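Local coordinates for designed helical repeat protein (Synthetic construct, PDB 5CWF) that has no known natural function, being a computationally designed protein in which a two-helix unit is repeated in tandem to build an all-helical array, at residues Leu147-Val151 with Ile166-Ala170; Glu71-Ile76 with Ala118-Arg123. One frame throughout, in Å; residues are numbered along the deposited sequence. Where two conformers were deposited one is given.

Contact 2 comes first along the chain and contact 1 follows it, in series: both segments of contact 2, 71-76 and 118-123, precede 147-151 and 166-170 in the sequence. They sample two of the interfaces in the helical repeat array, one within a repeat and one between repeats. Contact 2 sets helix 70-89 beside helix 115-134, the equivalent second helices of successive repeats, so it runs between units. Contact 1 joins helices 138-156 and 160-176, the two halves of the last hairpin. Their centres lie about 15 Å apart, and they touch where I121 CD1 packs 3.5 Å from V151 O, so the packing continues from the inter-repeat interface into the C-terminal hairpin.

Contact 1 of 2, residues Leu147-Val151 with Ile166-Ala170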
# COMPACT_ATOMS: atom_id res chain seq x y z
N LEU A 147 8.36 -12.34 2.43
CA LEU A 147 7.63 -12.17 1.17
C LEU A 147 7.54 -10.70 0.75
O LEU A 147 7.67 -10.38 -0.42
CB LEU A 147 6.24 -12.76 1.27
CG LEU A 147 6.15 -14.27 1.41
CD1 LEU A 147 4.68 -14.66 1.30
CD2 LEU A 147 6.96 -15.00 0.35
N ALA A 148 7.34 -9.82 1.72
CA ALA A 148 7.26 -8.38 1.46
C ALA A 148 8.57 -7.83 0.93
O ALA A 148 8.59 -6.96 0.07
CB ALA A 148 6.84 -7.65 2.75
N LYS A 149 9.67 -8.35 1.45
CA LYS A 149 11.00 -7.98 0.97
C LYS A 149 11.14 -8.39 -0.49
O LYS A 149 11.76 -7.69 -1.30
CB LYS A 149 12.09 -8.67 1.80
CG LYS A 149 12.29 -8.16 3.23
CD LYS A 149 12.26 -6.66 3.36
CE LYS A 149 12.67 -6.24 4.76
NZ LYS A 149 12.14 -4.91 5.17
N ARG A 150 10.56 -9.53 -0.84
CA ARG A 150 10.63 -10.00 -2.23
C ARG A 150 9.74 -9.18 -3.17
O ARG A 150 10.10 -8.96 -4.33
CB ARG A 150 10.25 -11.48 -2.30
CG ARG A 150 11.29 -12.36 -1.65
CD ARG A 150 10.88 -13.82 -1.60
NE ARG A 150 10.53 -14.34 -2.92
CZ ARG A 150 9.67 -15.34 -3.12
NH1 ARG A 150 9.10 -15.95 -2.09
NH2 ARG A 150 9.41 -15.75 -4.36
N VAL A 151 8.62 -8.68 -2.65
CA VAL A 151 7.75 -7.81 -3.43
C VAL A 151 8.49 -6.51 -3.77
O VAL A 151 8.46 -6.04 -4.91
CB VAL A 151 6.44 -7.48 -2.66
CG1 VAL A 151 5.60 -6.45 -3.43
CG2 VAL A 151 5.63 -8.73 -2.45
N ILE A 166 4.67 -14.29 -5.91
CA ILE A 166 4.66 -13.98 -4.47
C ILE A 166 3.22 -13.91 -3.98
O ILE A 166 2.92 -14.37 -2.89
CB ILE A 166 5.40 -12.66 -4.16
CG1 ILE A 166 6.89 -12.78 -4.48
CG2 ILE A 166 5.24 -12.29 -2.69
CD1 ILE A 166 7.57 -11.44 -4.67
N ALA A 167 2.32 -13.37 -4.78
CA ALA A 167 0.91 -13.28 -4.39
C ALA A 167 0.31 -14.66 -4.17
O ALA A 167 -0.45 -14.87 -3.20
CB ALA A 167 0.09 -12.52 -5.43
N ARG A 168 0.63 -15.60 -5.06
CA ARG A 168 0.17 -16.98 -4.91
C ARG A 168 0.75 -17.65 -3.67
O ARG A 168 0.05 -18.37 -2.97
CB ARG A 168 0.50 -17.83 -6.14
CG ARG A 168 -0.30 -17.50 -7.41
CD ARG A 168 0.09 -18.41 -8.59
NE ARG A 168 1.47 -18.21 -9.05
CZ ARG A 168 1.81 -17.59 -10.18
NH1 ARG A 168 0.89 -17.11 -11.01
NH2 ARG A 168 3.09 -17.48 -10.49
N GLN A 169 2.04 -17.45 -3.42
CA GLN A 169 2.67 -18.03 -2.23
C GLN A 169 2.08 -17.45 -0.95
O GLN A 169 1.89 -18.17 0.03
CB GLN A 169 4.18 -17.79 -2.24
CG GLN A 169 4.95 -18.58 -3.28
CD GLN A 169 6.39 -18.13 -3.38
OE1 GLN A 169 6.94 -17.55 -2.44
NE2 GLN A 169 7.02 -18.38 -4.53
N ALA A 170 1.77 -16.16 -0.94
CA ALA A 170 1.15 -15.57 0.24
C ALA A 170 -0.23 -16.19 0.49
O ALA A 170 -0.56 -16.52 1.63
CB ALA A 170 1.05 -14.07 0.13
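This is the inside of the last helical hairpin of the repeat array, made by helices 138-156 and 160-176, in which segments 147-151 and 166-170 run antiparallel, their axes 10.5 Å apart at closest and at an angle of 166°. The gap is filled mainly by I166 and L147. I166 is the main bump. It reaches into the hollow lined by L147, R150 and V151: I166 CD1 lies 3.5 Å from R150 C, and I166 CG2 sits 3.6 Å from V151 CG2 and 3.8 Å from L147 O. L147 answers from the other helix, leaning toward A170, whose small side chain leaves room for it: L147 CD1 comes within 3.8 Å of A170 CA. I128 of helix 115-134 touches L147, V151 and A170, joining the hairpin to the preceding repeat. At the more exposed margin R150 extends its guanidinium over I166, which lies against one face through CG1, while the edge meets Q169. There R150 NH1 donates a hydrogen bond to Q169 OE1, 2.7 Å long.

Contact 2 of 2, residues Glu71-Ile76 with Ala118-Arg123; sequences EVAREI and AREIAR
Two equivalent helices of successive repeats lie side by side here, the parallel packing that builds a helical repeat array. Both segments are regular α-helix; their axes approach to 8.9 Å and cross at +23°. The register puts V72 opposite R119 and I76 opposite A122, each CA pair 5.5 Å apart. Alanines on 118-123 permit this closeness. V72, with chi1 t, brings CG1 to 3.6 Å from A118 CB, and I76, in the mt rotamer, lays CD1 3.9 Å from A118 CB and CG1 4.2 Å from A122 CB. Above this apolar floor E75 points across the groove with chi1 m and chi2 near -146°, between wells, which brings its carboxylate within reach of both R119 and R123 in a salt-bridge network. R119 leaves its helix sideways as t, t, m, its guanidinium also near E71 CB, and sets NE 3.0 Å from E75 OE2. R123 is m, t, t, an extended chain starting sideways whose end comes nearer, at E75. Away from this groove, R74 pairs with E71 and with E26 of helix 25-44. The R123 guanidinium receives the carboxylate at its edge, NE donating to E75 OE1 at 3.0 Å and NH2 more weakly to E75 OE2 at 3.2 Å.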
# COMPACT_ATOMS: atom_id res chain seq x y z
N GLU A 71 -7.91 2.12 -13.53
CA GLU A 71 -8.20 0.88 -12.82
C GLU A 71 -6.98 0.41 -12.02
O GLU A 71 -7.12 -0.18 -10.95
CB GLU A 71 -8.72 -0.17 -13.78
CG GLU A 71 -10.15 0.15 -14.25
CD GLU A 71 -11.17 0.13 -13.10
OE1 GLU A 71 -11.25 -0.91 -12.40
OE2 GLU A 71 -11.86 1.17 -12.89
N VAL A 72 -5.78 0.72 -12.48
CA VAL A 72 -4.57 0.39 -11.71
C VAL A 72 -4.44 1.33 -10.50
O VAL A 72 -4.01 0.92 -9.41
CB VAL A 72 -3.32 0.47 -12.58
CG1 VAL A 72 -2.06 0.21 -11.75
CG2 VAL A 72 -3.43 -0.56 -13.69
N ALA A 73 -4.80 2.59 -10.71
CA ALA A 73 -4.79 3.59 -9.66
C ALA A 73 -5.71 3.15 -8.53
O ALA A 73 -5.39 3.34 -7.37
CB ALA A 73 -5.21 4.95 -10.20
N ARG A 74 -6.85 2.58 -8.88
CA ARG A 74 -7.78 2.08 -7.87
C ARG A 74 -7.15 0.97 -7.03
O ARG A 74 -7.37 0.91 -5.82
CB ARG A 74 -9.06 1.54 -8.50
CG ARG A 74 -10.08 2.55 -8.81
CD ARG A 74 -11.22 1.89 -9.60
NE ARG A 74 -12.24 1.30 -8.75
CZ ARG A 74 -13.37 0.78 -9.22
NH1 ARG A 74 -13.56 0.78 -10.52
NH2 ARG A 74 -14.30 0.30 -8.40
N GLU A 75 -6.40 0.09 -7.67
CA GLU A 75 -5.78 -1.02 -6.94
C GLU A 75 -4.70 -0.57 -5.99
O GLU A 75 -4.58 -1.11 -4.90
CB GLU A 75 -5.23 -2.07 -7.91
CG GLU A 75 -6.33 -2.61 -8.83
CD GLU A 75 -6.16 -4.06 -9.19
OE1 GLU A 75 -5.93 -4.88 -8.28
OE2 GLU A 75 -6.27 -4.38 -10.39
N ILE A 76 -3.90 0.42 -6.39
CA ILE A 76 -2.88 0.95 -5.50
C ILE A 76 -3.56 1.66 -4.33
O ILE A 76 -3.15 1.48 -3.18
CB ILE A 76 -1.90 1.89 -6.24
CG1 ILE A 76 -0.98 1.05 -7.12
CG2 ILE A 76 -1.04 2.68 -5.27
CD1 ILE A 76 -0.22 1.85 -8.19
N ALA A 118 2.57 -2.30 -11.66
CA ALA A 118 1.90 -1.62 -10.58
C ALA A 118 0.73 -2.46 -10.09
O ALA A 118 0.52 -2.61 -8.89
CB ALA A 118 1.45 -0.25 -11.02
N ARG A 119 -0.02 -3.02 -11.03
CA ARG A 119 -1.17 -3.85 -10.67
C ARG A 119 -0.75 -5.10 -9.90
O ARG A 119 -1.40 -5.48 -8.92
CB ARG A 119 -1.94 -4.26 -11.91
CG ARG A 119 -2.95 -5.39 -11.67
CD ARG A 119 -3.88 -5.61 -12.86
NE ARG A 119 -4.82 -4.50 -13.06
CZ ARG A 119 -5.72 -4.45 -14.04
NH1 ARG A 119 -5.81 -5.43 -14.92
NH2 ARG A 119 -6.53 -3.40 -14.13
N GLU A 120 0.31 -5.77 -10.34
CA GLU A 120 0.71 -7.02 -9.70
C GLU A 120 1.39 -6.79 -8.34
O GLU A 120 1.26 -7.60 -7.45
CB GLU A 120 1.62 -7.85 -10.59
CG GLU A 120 1.00 -8.34 -11.92
CD GLU A 120 -0.36 -9.03 -11.78
OE1 GLU A 120 -0.68 -9.58 -10.72
OE2 GLU A 120 -1.09 -9.10 -12.80
N ILE A 121 2.14 -5.70 -8.21
CA ILE A 121 2.76 -5.37 -6.91
C ILE A 121 1.65 -5.05 -5.90
O ILE A 121 1.67 -5.57 -4.78
CB ILE A 121 3.77 -4.19 -7.05
CG1 ILE A 121 4.97 -4.63 -7.92
CG2 ILE A 121 4.23 -3.68 -5.70
CD1 ILE A 121 5.86 -5.69 -7.28
N ALA A 122 0.66 -4.26 -6.31
CA ALA A 122 -0.44 -3.93 -5.41
C ALA A 122 -1.17 -5.20 -4.98
O ALA A 122 -1.56 -5.33 -3.83
CB ALA A 122 -1.40 -2.98 -6.09
N ARG A 123 -1.35 -6.14 -5.90
CA ARG A 123 -2.08 -7.37 -5.57
C ARG A 123 -1.30 -8.27 -4.61
O ARG A 123 -1.88 -8.95 -3.76
CB ARG A 123 -2.43 -8.11 -6.85
CG ARG A 123 -3.60 -7.47 -7.52
CD ARG A 123 -3.86 -8.02 -8.90
NE ARG A 123 -5.13 -7.50 -9.40
CZ ARG A 123 -5.77 -7.98 -10.45
NH1 ARG A 123 -5.27 -9.01 -11.12
NH2 ARG A 123 -6.93 -7.44 -10.83